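Alpha-L-rhamnosidase (Klebsiella oxytoca, PDB 4XHC) probably cleaves terminal alpha-L-rhamnosidic bonds as a two-domain GH78 glycoside hydrolase, and binds rhamnose in its pocket. Local coordinates at residues A407-L412 and A439-P444. Residues are numbered along the deposited sequence; the frame is centred on the assembly and turned at random.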
ATOM      1  N   ALA A 407      54.926  -2.601 -20.748  1.00 52.64           N
ATOM      2  CA  ALA A 407      54.871  -2.758 -19.310  1.00 51.27           C
ATOM      3  C   ALA A 407      53.977  -3.946 -18.922  1.00 50.91           C
ATOM      4  O   ALA A 407      54.271  -4.666 -17.964  1.00 51.79           O
ATOM      5  CB  ALA A 407      54.379  -1.478 -18.667  1.00 50.80           C
ATOM      6  N   ALA A 408      52.900  -4.156 -19.671  1.00 49.47           N
ATOM      7  CA  ALA A 408      52.028  -5.291 -19.429  1.00 48.93           C
ATOM      8  C   ALA A 408      52.774  -6.609 -19.620  1.00 49.45           C
ATOM      9  O   ALA A 408      52.708  -7.490 -18.765  1.00 49.47           O
ATOM     10  CB  ALA A 408      50.818  -5.229 -20.342  1.00 49.76           C
ATOM     11  N   LEU A 409      53.481  -6.745 -20.737  1.00 50.97           N
ATOM     12  CA  LEU A 409      54.318  -7.923 -20.971  1.00 53.96           C
ATOM     13  C   LEU A 409      55.384  -8.127 -19.897  1.00 55.98           C
ATOM     14  O   LEU A 409      55.558  -9.227 -19.405  1.00 55.81           O
ATOM     15  CB  LEU A 409      55.025  -7.834 -22.315  1.00 58.12           C
ATOM     16  CG  LEU A 409      54.246  -8.202 -23.568  1.00 59.49           C
ATOM     17  CD1 LEU A 409      55.151  -7.984 -24.778  1.00 62.79           C
ATOM     18  CD2 LEU A 409      53.748  -9.640 -23.502  1.00 58.22           C
ATOM     19  N   ASP A 410      56.114  -7.078 -19.543  1.00 60.02           N
ATOM     20  CA  ASP A 410      57.221  -7.224 -18.593  1.00 63.04           C
ATOM     21  C   ASP A 410      56.748  -7.607 -17.197  1.00 57.91           C
ATOM     22  O   ASP A 410      57.300  -8.499 -16.580  1.00 56.61           O
ATOM     23  CB  ASP A 410      58.071  -5.946 -18.517  1.00 68.06           C
ATOM     24  CG  ASP A 410      59.037  -5.799 -19.709  1.00 75.51           C
ATOM     25  OD1 ASP A 410      58.756  -6.322 -20.825  1.00 78.12           O
ATOM     26  OD2 ASP A 410      60.085  -5.144 -19.521  1.00 78.85           O
ATOM     27  N   ALA A 411      55.721  -6.935 -16.707  1.00 55.06           N
ATOM     28  CA  ALA A 411      55.311  -7.102 -15.330  1.00 53.92           C
ATOM     29  C   ALA A 411      54.267  -8.196 -15.142  1.00 50.31           C
ATOM     30  O   ALA A 411      54.249  -8.821 -14.099  1.00 48.21           O
ATOM     31  CB  ALA A 411      54.799  -5.783 -14.766  1.00 54.80           C
ATOM     32  N   LEU A 412      53.411  -8.427 -16.134  1.00 48.06           N
ATOM     33  CA  LEU A 412      52.252  -9.308 -15.949  1.00 46.66           C
ATOM     34  C   LEU A 412      52.305 -10.686 -16.637  1.00 46.28           C
ATOM     35  O   LEU A 412      51.646 -11.621 -16.187  1.00 46.52           O
ATOM     36  CB  LEU A 412      50.976  -8.585 -16.385  1.00 46.05           C
ATOM     37  CG  LEU A 412      50.745  -7.178 -15.837  1.00 46.16           C
ATOM     38  CD1 LEU A 412      49.426  -6.626 -16.356  1.00 45.91           C
ATOM     39  CD2 LEU A 412      50.773  -7.180 -14.317  1.00 45.89           C
ATOM     40  N   ALA A 439      43.070  -5.938 -25.686  1.00 49.20           N
ATOM     41  CA  ALA A 439      43.982  -4.798 -25.739  1.00 50.85           C
ATOM     42  C   ALA A 439      45.053  -4.928 -26.823  1.00 53.02           C
ATOM     43  O   ALA A 439      45.752  -3.958 -27.130  1.00 53.30           O
ATOM     44  CB  ALA A 439      44.644  -4.624 -24.383  1.00 49.48           C
ATOM     45  N   GLU A 440      45.188  -6.136 -27.369  1.00 54.41           N
ATOM     46  CA  GLU A 440      46.145  -6.450 -28.435  1.00 56.59           C
ATOM     47  C   GLU A 440      47.591  -6.322 -27.957  1.00 54.95           C
ATOM     48  O   GLU A 440      48.448  -5.837 -28.683  1.00 55.64           O
ATOM     49  CB  GLU A 440      45.883  -5.609 -29.698  1.00 59.98           C
ATOM     50  CG  GLU A 440      44.449  -5.681 -30.201  1.00 61.07           C
ATOM     51  CD  GLU A 440      44.316  -5.373 -31.681  1.00 65.69           C
ATOM     52  OE1 GLU A 440      44.863  -4.342 -32.140  1.00 67.80           O
ATOM     53  OE2 GLU A 440      43.655  -6.169 -32.389  1.00 68.62           O
ATOM     54  N   VAL A 441      47.841  -6.756 -26.723  1.00 51.50           N
ATOM     55  CA  VAL A 441      49.201  -6.849 -26.190  1.00 50.68           C
ATOM     56  C   VAL A 441      49.847  -8.080 -26.817  1.00 51.22           C
ATOM     57  O   VAL A 441      49.178  -9.088 -27.011  1.00 52.54           O
ATOM     58  CB  VAL A 441      49.188  -6.973 -24.651  1.00 47.90           C
ATOM     59  CG1 VAL A 441      50.584  -7.219 -24.110  1.00 48.81           C
ATOM     60  CG2 VAL A 441      48.584  -5.729 -24.013  1.00 46.68           C
ATOM     61  N   GLY A 442      51.134  -7.997 -27.148  1.00 52.36           N
ATOM     62  CA  GLY A 442      51.855  -9.143 -27.701  1.00 52.69           C
ATOM     63  C   GLY A 442      51.577  -9.359 -29.172  1.00 55.08           C
ATOM     64  O   GLY A 442      51.264  -8.421 -29.881  1.00 56.49           O
ATOM     65  N   THR A 443      51.710 -10.597 -29.636  1.00 57.10           N
ATOM     66  CA  THR A 443      51.522 -10.909 -31.059  1.00 60.36           C
ATOM     67  C   THR A 443      50.203 -11.635 -31.286  1.00 59.51           C
ATOM     68  O   THR A 443      49.651 -12.217 -30.346  1.00 55.91           O
ATOM     69  CB  THR A 443      52.659 -11.793 -31.597  1.00 63.07           C
ATOM     70  OG1 THR A 443      52.772 -12.962 -30.773  1.00 65.00           O
ATOM     71  CG2 THR A 443      53.964 -11.037 -31.584  1.00 64.20           C
ATOM     72  N   PRO A 444      49.697 -11.617 -32.537  1.00 63.14           N
ATOM     73  CA  PRO A 444      48.450 -12.329 -32.859  1.00 62.98           C
ATOM     74  C   PRO A 444      48.479 -13.817 -32.508  1.00 63.02           C
ATOM     75  O   PRO A 444      47.489 -14.347 -31.992  1.00 61.38           O
ATOM     76  CB  PRO A 444      48.317 -12.140 -34.373  1.00 65.27           C
ATOM     77  CG  PRO A 444      49.062 -10.886 -34.663  1.00 66.64           C
ATOM     78  CD  PRO A 444      50.218 -10.886 -33.708  1.00 65.85           C
TER
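Val441 reaches from the loop joining helices 430-438 and 444-456 and sets one methyl, CG1, against the last turns of helix 391-412, a small worked example of how an apolar residue in a helix-helix connection is packed against a neighbouring helix. All the contact across the two segments is apolar. Val441 CG1 lies 3.8 Å from Leu409 CG and 4.0 Å from Leu409 CD2, so it meets the CG-CD2 side of the leucine, with CD1 farther off, and the two side chains run past each other in opposite directions. Val441 CG1 comes more loosely, at 4.3 Å, to Ala408 CB, roughly at right angles to its contact with Leu409 CG. With CG1 anti to the backbone N (chi1 174°), Val441 directs this branch at the helix. Gly442, at positive phi (79°), lies alongside the leucine, its CA 7.3 Å from that of Leu409.

Polar groups work within each segment and around it. Along the helix, Leu412 N bonds to Ala408 O at 2.9 Å. The loop begins with a Schellman motif, in which Glu440 leaves helical geometry at positive phi, and it ends with Thr443 as N-cap of the next helix, its OG1 bonded to Gln446 N. Lys405 holds the carbonyl of Glu440, and Arg447 that of Val441.

Tyr420 touches both Leu409 and Val441, while Ile376 of helix 368-389 adds to the valine's apolar surroundings. The contact thus ties helix 391-412 to the Val441 loop within the six-hairpin glycosidase domain, its centre about 30 Å from that of the chain. Without a hydrogen bond across the two segments, their fit depends on the shape and burial of a few aliphatic groups, while backbone bonds and capping define the loop that presents the valine.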